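Local atomic coordinates of bifunctional purine biosynthetic protein ADE5,7 (Cryptococcus neoformans var. grubii serotype A, PDB entry 7LVO), a protein that catalyses the second and fifth steps of de novo purine synthesis, its N-terminal half joining glycine to phosphoribosylamine at the cost of ATP. Residues L38-L43 against S60-I65; P92-I97 against D119-A124; L244-G249 against V313-T318; A355-A360 against I369-K374. One frame throughout, in Å; residues are numbered along the deposited sequence.

Interaction 1. Residues L38-L43 against S60-I65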
loop_
_atom_site.group_PDB
_atom_site.type_symbol
_atom_site.label_atom_id
_atom_site.label_comp_id
_atom_site.label_asym_id
_atom_site.label_seq_id
_atom_site.Cartn_x
_atom_site.Cartn_y
_atom_site.Cartn_z
ATOM N N LEU A 38 -19.462 16.456 2.007
ATOM C CA LEU A 38 -19.053 15.280 2.754
ATOM C C LEU A 38 -17.884 15.583 3.686
ATOM O O LEU A 38 -17.075 16.480 3.441
ATOM C CB LEU A 38 -18.663 14.166 1.790
ATOM C CG LEU A 38 -19.784 13.629 0.902
ATOM C CD1 LEU A 38 -19.207 12.756 -0.200
ATOM C CD2 LEU A 38 -20.796 12.860 1.730
ATOM N N SER A 39 -17.809 14.813 4.768
ATOM C CA SER A 39 -16.683 14.820 5.691
ATOM C C SER A 39 -16.041 13.442 5.636
ATOM O O SER A 39 -16.708 12.439 5.906
ATOM C CB SER A 39 -17.134 15.147 7.116
ATOM O OG SER A 39 -17.652 16.460 7.185
ATOM N N ILE A 40 -14.759 13.395 5.270
ATOM C CA ILE A 40 -14.013 12.151 5.127
ATOM C C ILE A 40 -12.893 12.127 6.155
ATOM O O ILE A 40 -12.209 13.133 6.371
ATOM C CB ILE A 40 -13.442 11.995 3.700
ATOM C CG1 ILE A 40 -14.580 11.863 2.685
ATOM C CG2 ILE A 40 -12.517 10.789 3.628
ATOM C CD1 ILE A 40 -14.126 11.952 1.239
ATOM N N LEU A 41 -12.705 10.978 6.787
ATOM C CA LEU A 41 -11.690 10.786 7.816
ATOM C C LEU A 41 -10.631 9.833 7.288
ATOM O O LEU A 41 -10.929 8.664 6.997
ATOM C CB LEU A 41 -12.314 10.234 9.095
ATOM C CG LEU A 41 -11.359 9.835 10.214
ATOM C CD1 LEU A 41 -10.605 11.044 10.753
ATOM C CD2 LEU A 41 -12.128 9.138 11.327
ATOM N N LEU A 42 -9.401 10.335 7.160
ATOM C CA LEU A 42 -8.263 9.528 6.742
ATOM C C LEU A 42 -7.478 9.100 7.973
ATOM O O LEU A 42 -7.061 9.951 8.769
ATOM C CB LEU A 42 -7.360 10.309 5.786
ATOM C CG LEU A 42 -7.994 10.836 4.512
ATOM C CD1 LEU A 42 -6.931 11.451 3.610
ATOM C CD2 LEU A 42 -8.742 9.740 3.765
ATOM N N LEU A 43 -7.282 7.792 8.129
ATOM C CA LEU A 43 -6.445 7.245 9.188
ATOM C C LEU A 43 -5.046 6.996 8.624
ATOM O O LEU A 43 -4.890 6.275 7.632
ATOM C CB LEU A 43 -7.029 5.957 9.746
ATOM C CG LEU A 43 -8.498 5.968 10.175
ATOM C CD1 LEU A 43 -8.845 4.631 10.826
ATOM C CD2 LEU A 43 -8.813 7.110 11.109
ATOM N N SER A 60 -15.707 18.471 -5.665
ATOM C CA SER A 60 -16.742 19.430 -5.293
ATOM C C SER A 60 -17.786 18.828 -4.366
ATOM O O SER A 60 -18.632 19.565 -3.850
ATOM C CB SER A 60 -17.421 19.992 -6.548
ATOM O OG SER A 60 -18.065 18.970 -7.280
ATOM N N ARG A 61 -17.760 17.515 -4.153
ATOM C CA ARG A 61 -18.673 16.853 -3.229
ATOM C C ARG A 61 -18.080 16.686 -1.836
ATOM O O ARG A 61 -18.722 16.083 -0.972
ATOM C CB ARG A 61 -19.076 15.484 -3.782
ATOM C CG ARG A 61 -19.974 15.551 -5.014
ATOM C CD ARG A 61 -20.310 14.164 -5.533
ATOM N NE ARG A 61 -20.667 13.247 -4.457
ATOM C CZ ARG A 61 -21.809 13.289 -3.785
ATOM N NH1 ARG A 61 -22.725 14.209 -4.037
ATOM N NH2 ARG A 61 -22.035 12.389 -2.831
ATOM N N VAL A 62 -16.876 17.201 -1.600
ATOM C CA VAL A 62 -16.187 17.063 -0.325
ATOM C C VAL A 62 -16.000 18.450 0.272
ATOM O O VAL A 62 -15.478 19.352 -0.392
ATOM C CB VAL A 62 -14.834 16.347 -0.491
ATOM C CG1 VAL A 62 -14.049 16.379 0.816
ATOM C CG2 VAL A 62 -15.051 14.920 -0.961
ATOM N N ALA A 63 -16.423 18.615 1.532
ATOM C CA ALA A 63 -16.249 19.866 2.252
ATOM C C ALA A 63 -15.247 19.784 3.394
ATOM O O ALA A 63 -14.773 20.830 3.851
ATOM C CB ALA A 63 -17.595 20.344 2.816
ATOM N N ARG A 64 -14.908 18.584 3.858
ATOM C CA ARG A 64 -14.046 18.432 5.024
ATOM C C ARG A 64 -13.218 17.166 4.874
ATOM O O ARG A 64 -13.762 16.094 4.587
ATOM C CB ARG A 64 -14.883 18.374 6.309
ATOM C CG ARG A 64 -14.081 18.306 7.592
ATOM C CD ARG A 64 -15.009 18.152 8.794
ATOM N NE ARG A 64 -14.291 18.196 10.064
ATOM C CZ ARG A 64 -14.838 17.923 11.242
ATOM N NH1 ARG A 64 -16.105 17.563 11.345
ATOM N NH2 ARG A 64 -14.093 18.010 12.341
ATOM N N ILE A 65 -11.906 17.303 5.059
ATOM C CA ILE A 65 -10.973 16.180 5.050
ATOM C C ILE A 65 -10.216 16.205 6.371
ATOM O O ILE A 65 -9.607 17.222 6.721
ATOM C CB ILE A 65 -9.997 16.258 3.867
ATOM C CG1 ILE A 65 -10.707 15.974 2.547
ATOM C CG2 ILE A 65 -8.841 15.288 4.065
ATOM C CD1 ILE A 65 -10.959 14.508 2.290
#

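Interaction 2. Residues P92-I97 against D119-A124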
loop_
_atom_site.group_PDB
_atom_site.type_symbol
_atom_site.label_atom_id
_atom_site.label_comp_id
_atom_site.label_asym_id
_atom_site.label_seq_id
_atom_site.Cartn_x
_atom_site.Cartn_y
_atom_site.Cartn_z
ATOM N N PRO A 92 -10.482 -4.238 19.560
ATOM C CA PRO A 92 -11.236 -4.093 18.309
ATOM C C PRO A 92 -12.241 -2.946 18.343
ATOM O O PRO A 92 -13.037 -2.804 17.421
ATOM C CB PRO A 92 -11.978 -5.441 18.178
ATOM C CG PRO A 92 -11.521 -6.289 19.364
ATOM C CD PRO A 92 -11.021 -5.324 20.393
ATOM N N ALA A 93 -12.197 -2.137 19.400
ATOM C CA ALA A 93 -13.189 -1.089 19.595
ATOM C C ALA A 93 -12.827 0.204 18.874
ATOM O O ALA A 93 -13.677 0.799 18.205
ATOM C CB ALA A 93 -13.372 -0.820 21.094
ATOM N N PHE A 94 -11.579 0.656 18.999
ATOM C CA PHE A 94 -11.162 1.939 18.441
ATOM C C PHE A 94 -12.062 3.066 18.950
ATOM O O PHE A 94 -12.414 3.992 18.213
ATOM C CB PHE A 94 -11.164 1.911 16.910
ATOM C CG PHE A 94 -10.273 0.857 16.311
ATOM C CD1 PHE A 94 -10.754 -0.427 16.073
ATOM C CD2 PHE A 94 -8.961 1.150 15.974
ATOM C CE1 PHE A 94 -9.938 -1.402 15.524
ATOM C CE2 PHE A 94 -8.137 0.185 15.416
ATOM C CZ PHE A 94 -8.625 -1.091 15.193
ATOM N N ARG A 95 -12.432 2.991 20.231
ATOM C CA ARG A 95 -13.468 3.881 20.751
ATOM C C ARG A 95 -13.093 5.349 20.579
ATOM O O ARG A 95 -13.955 6.190 20.310
ATOM C CB ARG A 95 -13.735 3.581 22.228
ATOM C CG ARG A 95 -15.131 3.985 22.688
ATOM C CD ARG A 95 -15.113 4.755 24.005
ATOM N NE ARG A 95 -14.473 4.014 25.087
ATOM C CZ ARG A 95 -13.241 4.241 25.528
ATOM N NH1 ARG A 95 -12.480 5.189 25.003
ATOM N NH2 ARG A 95 -12.761 3.500 26.522
ATOM N N SER A 96 -11.809 5.676 20.732
ATOM C CA SER A 96 -11.382 7.068 20.635
ATOM C C SER A 96 -11.794 7.686 19.304
ATOM O O SER A 96 -12.496 8.702 19.266
ATOM C CB SER A 96 -9.869 7.164 20.825
ATOM O OG SER A 96 -9.426 8.496 20.654
ATOM N N ILE A 97 -11.369 7.080 18.194
ATOM C CA ILE A 97 -11.644 7.674 16.889
ATOM C C ILE A 97 -13.072 7.373 16.430
ATOM O O ILE A 97 -13.666 8.168 15.687
ATOM C CB ILE A 97 -10.612 7.181 15.861
ATOM C CG1 ILE A 97 -10.766 7.937 14.539
ATOM C CG2 ILE A 97 -10.762 5.689 15.621
ATOM C CD1 ILE A 97 -10.555 9.438 14.656
ATOM N N ASP A 119 -6.849 -5.379 12.134
ATOM C CA ASP A 119 -7.362 -5.400 13.498
ATOM C C ASP A 119 -8.872 -5.199 13.559
ATOM O O ASP A 119 -9.453 -5.344 14.632
ATOM C CB ASP A 119 -6.659 -4.333 14.336
ATOM C CG ASP A 119 -5.217 -4.703 14.662
ATOM O OD1 ASP A 119 -4.802 -5.827 14.321
ATOM O OD2 ASP A 119 -4.501 -3.872 15.262
ATOM N N GLY A 120 -9.510 -4.874 12.440
ATOM C CA GLY A 120 -10.946 -4.806 12.369
ATOM C C GLY A 120 -11.565 -3.441 12.539
ATOM O O GLY A 120 -12.662 -3.348 13.107
ATOM N N VAL A 121 -10.913 -2.383 12.062
ATOM C CA VAL A 121 -11.473 -1.045 12.202
ATOM C C VAL A 121 -12.792 -0.931 11.447
ATOM O O VAL A 121 -13.675 -0.160 11.840
ATOM C CB VAL A 121 -10.453 0.012 11.724
ATOM C CG1 VAL A 121 -10.239 -0.098 10.217
ATOM C CG2 VAL A 121 -10.915 1.409 12.105
ATOM N N GLU A 122 -12.949 -1.684 10.356
ATOM C CA GLU A 122 -14.177 -1.609 9.573
ATOM C C GLU A 122 -15.388 -2.000 10.410
ATOM O O GLU A 122 -16.425 -1.326 10.362
ATOM C CB GLU A 122 -14.066 -2.507 8.340
ATOM C CG GLU A 122 -15.190 -2.336 7.325
ATOM C CD GLU A 122 -16.320 -3.330 7.515
ATOM O OE1 GLU A 122 -16.247 -4.170 8.436
ATOM O OE2 GLU A 122 -17.290 -3.275 6.730
ATOM N N GLY A 123 -15.277 -3.084 11.188
ATOM C CA GLY A 123 -16.373 -3.480 12.048
ATOM C C GLY A 123 -16.689 -2.461 13.117
ATOM O O GLY A 123 -17.863 -2.276 13.473
ATOM N N ALA A 124 -15.662 -1.781 13.638
ATOM C CA ALA A 124 -15.887 -0.769 14.659
ATOM C C ALA A 124 -16.750 0.371 14.124
ATOM O O ALA A 124 -17.698 0.812 14.784
ATOM C CB ALA A 124 -14.544 -0.237 15.164
HETATM O O HOH W 1 -13.372 -4.605 15.605
#

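Interaction 3. Residues L244-G249 against V313-T318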
loop_
_atom_site.group_PDB
_atom_site.type_symbol
_atom_site.label_atom_id
_atom_site.label_comp_id
_atom_site.label_asym_id
_atom_site.label_seq_id
_atom_site.Cartn_x
_atom_site.Cartn_y
_atom_site.Cartn_z
ATOM N N LEU A 244 -3.025 -2.210 -8.530
ATOM C CA LEU A 244 -4.043 -1.687 -7.633
ATOM C C LEU A 244 -5.380 -1.624 -8.359
ATOM O O LEU A 244 -5.451 -1.175 -9.508
ATOM C CB LEU A 244 -3.661 -0.296 -7.124
ATOM C CG LEU A 244 -2.496 -0.245 -6.137
ATOM C CD1 LEU A 244 -1.173 -0.518 -6.836
ATOM C CD2 LEU A 244 -2.480 1.109 -5.431
ATOM N N ALA A 245 -6.440 -2.057 -7.678
ATOM C CA ALA A 245 -7.766 -2.133 -8.281
ATOM C C ALA A 245 -8.830 -1.794 -7.249
ATOM O O ALA A 245 -8.797 -2.306 -6.129
ATOM C CB ALA A 245 -8.020 -3.533 -8.858
ATOM N N PHE A 246 -9.770 -0.934 -7.636
ATOM C CA PHE A 246 -10.931 -0.646 -6.804
ATOM C C PHE A 246 -11.930 -1.788 -6.897
ATOM O O PHE A 246 -12.132 -2.364 -7.968
ATOM C CB PHE A 246 -11.598 0.659 -7.242
ATOM C CG PHE A 246 -10.713 1.865 -7.125
ATOM C CD1 PHE A 246 -10.638 2.576 -5.944
ATOM C CD2 PHE A 246 -9.954 2.292 -8.211
ATOM C CE1 PHE A 246 -9.819 3.693 -5.840
ATOM C CE2 PHE A 246 -9.136 3.395 -8.113
ATOM C CZ PHE A 246 -9.073 4.107 -6.923
ATOM N N SER A 247 -12.579 -2.097 -5.773
ATOM C CA SER A 247 -13.522 -3.205 -5.711
ATOM C C SER A 247 -14.716 -2.834 -4.854
ATOM O O SER A 247 -14.560 -2.241 -3.780
ATOM C CB SER A 247 -12.866 -4.468 -5.138
ATOM O OG SER A 247 -13.813 -5.489 -4.933
ATOM N N ASP A 248 -15.909 -3.187 -5.332
ATOM C CA ASP A 248 -17.132 -3.038 -4.553
ATOM C C ASP A 248 -17.749 -4.385 -4.185
ATOM O O ASP A 248 -18.926 -4.445 -3.810
ATOM C CB ASP A 248 -18.137 -2.167 -5.307
ATOM C CG ASP A 248 -18.809 -2.894 -6.464
ATOM O OD1 ASP A 248 -18.458 -4.064 -6.762
ATOM O OD2 ASP A 248 -19.707 -2.285 -7.083
ATOM N N GLY A 249 -16.970 -5.468 -4.281
ATOM C CA GLY A 249 -17.425 -6.804 -4.004
ATOM C C GLY A 249 -17.848 -7.574 -5.240
ATOM O O GLY A 249 -17.792 -8.808 -5.243
ATOM N N VAL A 313 -14.342 -5.407 -0.248
ATOM C CA VAL A 313 -14.649 -4.031 -0.616
ATOM C C VAL A 313 -13.448 -3.169 -0.252
ATOM O O VAL A 313 -12.895 -3.299 0.848
ATOM C CB VAL A 313 -15.924 -3.526 0.087
ATOM C CG1 VAL A 313 -16.219 -2.095 -0.326
ATOM C CG2 VAL A 313 -17.107 -4.435 -0.237
ATOM N N GLY A 314 -13.039 -2.304 -1.176
ATOM C CA GLY A 314 -11.928 -1.407 -0.922
ATOM C C GLY A 314 -10.881 -1.428 -2.014
ATOM O O GLY A 314 -11.203 -1.633 -3.191
ATOM N N MET A 315 -9.623 -1.214 -1.635
ATOM C CA MET A 315 -8.505 -1.179 -2.572
ATOM C C MET A 315 -7.753 -2.500 -2.461
ATOM O O MET A 315 -7.095 -2.766 -1.450
ATOM C CB MET A 315 -7.587 0.011 -2.281
ATOM C CG MET A 315 -6.210 -0.083 -2.927
ATOM S SD MET A 315 -6.256 -0.597 -4.658
ATOM C CE MET A 315 -7.304 0.669 -5.368
ATOM N N LEU A 316 -7.846 -3.320 -3.508
ATOM C CA LEU A 316 -7.104 -4.573 -3.584
ATOM C C LEU A 316 -5.757 -4.307 -4.250
ATOM O O LEU A 316 -5.693 -4.020 -5.450
ATOM C CB LEU A 316 -7.900 -5.626 -4.349
ATOM C CG LEU A 316 -7.212 -6.982 -4.486
ATOM C CD1 LEU A 316 -7.130 -7.666 -3.133
ATOM C CD2 LEU A 316 -7.930 -7.858 -5.504
ATOM N N PHE A 317 -4.683 -4.391 -3.470
ATOM C CA PHE A 317 -3.317 -4.228 -3.965
ATOM C C PHE A 317 -2.698 -5.620 -4.080
ATOM O O PHE A 317 -2.407 -6.269 -3.064
ATOM C CB PHE A 317 -2.499 -3.336 -3.031
ATOM C CG PHE A 317 -1.060 -3.164 -3.445
ATOM C CD1 PHE A 317 -0.152 -4.203 -3.308
ATOM C CD2 PHE A 317 -0.613 -1.958 -3.952
ATOM C CE1 PHE A 317 1.171 -4.044 -3.684
ATOM C CE2 PHE A 317 0.715 -1.794 -4.325
ATOM C CZ PHE A 317 1.602 -2.843 -4.186
ATOM N N THR A 318 -2.487 -6.075 -5.309
ATOM C CA THR A 318 -1.920 -7.389 -5.578
ATOM C C THR A 318 -0.488 -7.215 -6.063
ATOM O O THR A 318 -0.247 -6.544 -7.071
ATOM C CB THR A 318 -2.750 -8.146 -6.618
ATOM O OG1 THR A 318 -4.120 -8.158 -6.211
ATOM C CG2 THR A 318 -2.250 -9.573 -6.765
#

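Interaction 4. Residues A355-A360 against I369-K374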
loop_
_atom_site.group_PDB
_atom_site.type_symbol
_atom_site.label_atom_id
_atom_site.label_comp_id
_atom_site.label_asym_id
_atom_site.label_seq_id
_atom_site.Cartn_x
_atom_site.Cartn_y
_atom_site.Cartn_z
ATOM N N ALA A 355 -13.357 10.975 -4.637
ATOM C CA ALA A 355 -14.369 10.794 -3.598
ATOM C C ALA A 355 -15.542 9.966 -4.123
ATOM O O ALA A 355 -16.011 9.030 -3.464
ATOM C CB ALA A 355 -14.844 12.155 -3.093
ATOM N N GLU A 356 -16.018 10.292 -5.324
ATOM C CA GLU A 356 -17.114 9.535 -5.911
ATOM C C GLU A 356 -16.721 8.078 -6.113
ATOM O O GLU A 356 -17.539 7.173 -5.916
ATOM C CB GLU A 356 -17.535 10.168 -7.240
ATOM C CG GLU A 356 -18.771 9.536 -7.856
ATOM C CD GLU A 356 -19.993 9.694 -6.977
ATOM O OE1 GLU A 356 -20.347 10.847 -6.646
ATOM O OE2 GLU A 356 -20.584 8.661 -6.602
ATOM N N VAL A 357 -15.463 7.834 -6.494
ATOM C CA VAL A 357 -15.000 6.466 -6.697
ATOM C C VAL A 357 -15.035 5.691 -5.381
ATOM O O VAL A 357 -15.498 4.549 -5.323
ATOM C CB VAL A 357 -13.589 6.470 -7.313
ATOM C CG1 VAL A 357 -13.014 5.059 -7.336
ATOM C CG2 VAL A 357 -13.627 7.072 -8.708
ATOM N N LEU A 358 -14.556 6.310 -4.301
ATOM C CA LEU A 358 -14.498 5.608 -3.023
ATOM C C LEU A 358 -15.895 5.304 -2.493
ATOM O O LEU A 358 -16.126 4.239 -1.918
ATOM C CB LEU A 358 -13.702 6.436 -2.012
ATOM C CG LEU A 358 -12.253 6.756 -2.378
ATOM C CD1 LEU A 358 -11.633 7.630 -1.288
ATOM C CD2 LEU A 358 -11.443 5.475 -2.550
ATOM N N LEU A 359 -16.836 6.232 -2.668
ATOM C CA LEU A 359 -18.193 6.003 -2.189
ATOM C C LEU A 359 -18.906 4.976 -3.054
ATOM O O LEU A 359 -19.665 4.147 -2.540
ATOM C CB LEU A 359 -18.979 7.308 -2.161
ATOM C CG LEU A 359 -18.677 8.256 -1.003
ATOM C CD1 LEU A 359 -19.416 9.577 -1.206
ATOM C CD2 LEU A 359 -19.049 7.639 0.334
ATOM N N ALA A 360 -18.670 5.010 -4.367
ATOM C CA ALA A 360 -19.249 3.990 -5.237
ATOM C C ALA A 360 -18.823 2.592 -4.809
ATOM O O ALA A 360 -19.560 1.623 -5.024
ATOM C CB ALA A 360 -18.849 4.252 -6.690
ATOM N N ILE A 369 -20.065 4.581 -12.463
ATOM C CA ILE A 369 -19.419 5.864 -12.217
ATOM C C ILE A 369 -18.287 6.056 -13.218
ATOM O O ILE A 369 -17.769 5.099 -13.799
ATOM C CB ILE A 369 -18.868 5.976 -10.779
ATOM C CG1 ILE A 369 -17.843 4.873 -10.525
ATOM C CG2 ILE A 369 -20.008 5.917 -9.769
ATOM C CD1 ILE A 369 -17.114 5.012 -9.213
ATOM N N LYS A 370 -17.907 7.315 -13.409
ATOM C CA LYS A 370 -16.794 7.644 -14.285
ATOM C C LYS A 370 -15.471 7.429 -13.564
ATOM O O LYS A 370 -15.315 7.798 -12.396
ATOM C CB LYS A 370 -16.899 9.089 -14.770
ATOM C CG LYS A 370 -18.109 9.360 -15.647
ATOM C CD LYS A 370 -18.065 10.760 -16.233
ATOM C CE LYS A 370 -19.267 11.014 -17.137
ATOM N NZ LYS A 370 -19.210 12.376 -17.756
ATOM N N LEU A 371 -14.517 6.817 -14.266
ATOM C CA LEU A 371 -13.204 6.537 -13.686
ATOM C C LEU A 371 -12.250 6.270 -14.849
ATOM O O LEU A 371 -12.289 5.189 -15.446
ATOM C CB LEU A 371 -13.266 5.361 -12.727
ATOM C CG LEU A 371 -12.093 5.175 -11.767
ATOM C CD1 LEU A 371 -12.413 4.065 -10.758
ATOM C CD2 LEU A 371 -10.806 4.864 -12.502
ATOM N N GLY A 372 -11.410 7.261 -15.162
ATOM C CA GLY A 372 -10.454 7.135 -16.240
ATOM C C GLY A 372 -9.068 7.565 -15.794
ATOM O O GLY A 372 -8.879 8.098 -14.696
ATOM N N TYR A 373 -8.097 7.325 -16.674
ATOM C CA TYR A 373 -6.702 7.653 -16.412
ATOM C C TYR A 373 -6.125 8.424 -17.589
ATOM O O TYR A 373 -6.353 8.066 -18.750
ATOM C CB TYR A 373 -5.880 6.385 -16.152
ATOM C CG TYR A 373 -6.497 5.472 -15.117
ATOM C CD1 TYR A 373 -6.454 5.791 -13.764
ATOM C CD2 TYR A 373 -7.118 4.292 -15.489
ATOM C CE1 TYR A 373 -7.022 4.961 -12.818
ATOM C CE2 TYR A 373 -7.687 3.457 -14.552
ATOM C CZ TYR A 373 -7.640 3.798 -13.220
ATOM O OH TYR A 373 -8.201 2.959 -12.288
ATOM N N LYS A 374 -5.374 9.478 -17.282
ATOM C CA LYS A 374 -4.781 10.312 -18.316
ATOM C C LYS A 374 -3.664 9.564 -19.040
ATOM O O LYS A 374 -3.206 8.500 -18.617
ATOM C CB LYS A 374 -4.237 11.606 -17.716
ATOM C CG LYS A 374 -3.208 11.398 -16.625
ATOM C CD LYS A 374 -2.819 12.716 -15.947
ATOM C CE LYS A 374 -1.701 13.431 -16.701
ATOM N NZ LYS A 374 -1.250 14.656 -15.985
#

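Interaction 1. Residues L38-L43 against S60-I65
Ile-40, Val-62 and Ile-65 form the apolar centre where the two parallel strands of a beta-alpha-beta unit lie side by side in the Rossmann-like N domain. The side chains of Ile-40 and Val-62 meet at about a right angle, CD1 of Ile-40 lying 3.8 Å from CG2 of Val-62. Nearer the backbone of Ile-40, its CB is met by CD1 of Ile-65 at 3.8 Å; both torsions of Ile-65 (chi1 -71°, chi2 -78°) turn that methyl back toward the neighbouring strand. Bulky aliphatic side chains suit this buried face, which Leu-56 of the connecting helix 47-56 covers by packing on both isoleucines. Farther out, the register slips by one residue at a beta bulge. The carbonyl O of Leu-38 therefore accepts two bonds, from Ala-63 N at 2.9 Å and from Arg-64 N at 3.0 Å, and regular pairing resumes with Ile-40 N donating to Arg-64 O. On the opposite face Ser-39 OG rests on the aliphatic stem of Arg-64, whose extended chain carries its guanidinium on to a salt bridge with Glu-104. At the strand entrance, Leu-38 N donates to Arg-61 O at 3.1 Å, nearly straight at 165°.

Interaction 2. Residues P92-I97 against D119-A124
Phe-94 has its CG anti to its own carbonyl carbon (chi1 -58°), and chi2 of 89° then turns the ring so that one face receives CB of Val-121. That CB lies 4.2 Å from the ring centroid, offset toward the rim, in a CH-pi contact. Asp-119 meets the edge with its CB, 3.9 Å from CZ of Phe-94 and in the ring plane. Ala-124 CB comes obliquely to CD1 of Phe-94 at 3.9 Å. A methyl suits this place, since it also sits 3.3 Å from the carbonyl O of Ala-93. The two chain pieces are both entrances to helices. Phe-94 is at the N-cap position of helix 95-104, while Gly-120 ends helix 114-118 in a Schellman motif and occupies the N-cap position of helix 121-126; its positive phi is one that glycine tolerates easily. Val-121 also packs on Leu-43 of strand 38-44, which places the contact beside the parallel sheet of the N domain. No direct hydrogen bond links the two segments. One water instead donates to Pro-92 O at 2.6 Å and to Gly-120 O at 2.9 Å, so that two acceptors unable to bond each other are joined beside an otherwise apolar contact.

Interaction 3. Residues L244-G249 against V313-T318
Met-315 and Phe-246 form a non-hydrogen-bonded pair between two antiparallel strands in the ATP-grasp domain, and the methionine reaches over to the partner strand. From CB, its CG leaves anti to the backbone N; bends at chi2 (46°) and chi3 (58°) then fold the chain across the neighbouring backbone. SD arrives 3.6 Å from Leu-244 CB and 3.4 Å from Ala-245 N. CE passes the backbone carbonyl of Ala-245, 3.4 Å from Ala-245 O, and lies over the centre of the Phe-246 ring, 3.9 Å from the centroid and 9° off the normal, a CH-pi contact made almost straight down on the face. An unbranched, flexible side chain suits this path between backbone and ring. Beside it, Leu-244 turns CG and CD1 to Phe-317 CD2, closest through CD1 at 3.3 Å. The backbones are joined by paired bonds: Ala-245 and Leu-316 exchange two, and Ser-247 and Gly-314 two more, with Gly-314 N donating to Ser-247 O at 3.0 Å. The positive phi of Gly-314, where a side chain would press on the preceding carbonyl O, calls for glycine at this corner of the chain. Ser-247 OG is taken up by Phe-312 O. On the face of Ala-245, Ser-247 and Leu-316 lies helix 287-307, whereas the Phe-246 ring is packed by helix 354-362; strands 252-254 and 326-333 flank the pair, and Phe-317 touches Asn-333, a predicted magnesium ligand.

Interaction 4. Residues A355-A360 against I369-K374
Helix 354-362, in the ATP-grasp part of the chain, is packed along one flank by the irregular connection that doubles back toward strand 377-384. Ile-369 and Leu-371 of that connection point at the helix, with the exposed Lys-370 between them leading its amine away. In Ile-369, CG1 occupies the crowded position between backbone N and carbonyl carbon (chi1 60°), and from there the extended chi2 carries CD1 onto the helix surface. CD1 lies 3.6 Å from Val-357 CA and 4.0 Å from Glu-356 O, an oxygen already bonded within the helix by Ala-360 N. The other branch, CG2, meets Ala-360 CB at 3.7 Å. A small alanine suits this spot because the isoleucine comes close to the helix backbone there; the still shorter approach of CD1 to that methyl is doubtful in the model. Val-357 is also met by Leu-371: their side chains cross at about a right angle. CD1 of Leu-371 sits against both valine methyls, 3.6 Å from CG1 and 3.8 Å from CG2 of Val-357. No hydrogen bond joins the two segments, so the contact is apolar packing. At its polar border, OE2 of Glu-356 passes near the isoleucine but has its salt bridge with Arg-365. Leu-371 also touches Phe-246 of strand 240-248. The whole is an alpha helix packed against the antiparallel sheet of the alpha+beta ATP-grasp domain, with its own returning connection laid along its flank.

From the N terminus, the four contacts follow one another in series; none nests in or crosses another. Interaction 1 closes the short excursion through helix 47-56. After helix 72-77 and strand 81-83, interaction 2 closes a 21-residue loop through the rest of helix 95-104, strand 108-111 and helix 114-118. They touch where Leu-41 and Leu-43 pack on Ile-97 and Leu-43 meets Val-121, so both belong to one N domain. Interaction 3 closes a much longer loop, 63 residues, within the ATP-grasp domain. Interaction 4 closes a short connection of eight residues and bridges the two regions: Ala-355 and Leu-359 reach Val-62 and Leu-38 of interaction 1, while Val-357, Leu-358 and Leu-371 pack against Phe-246 of interaction 3.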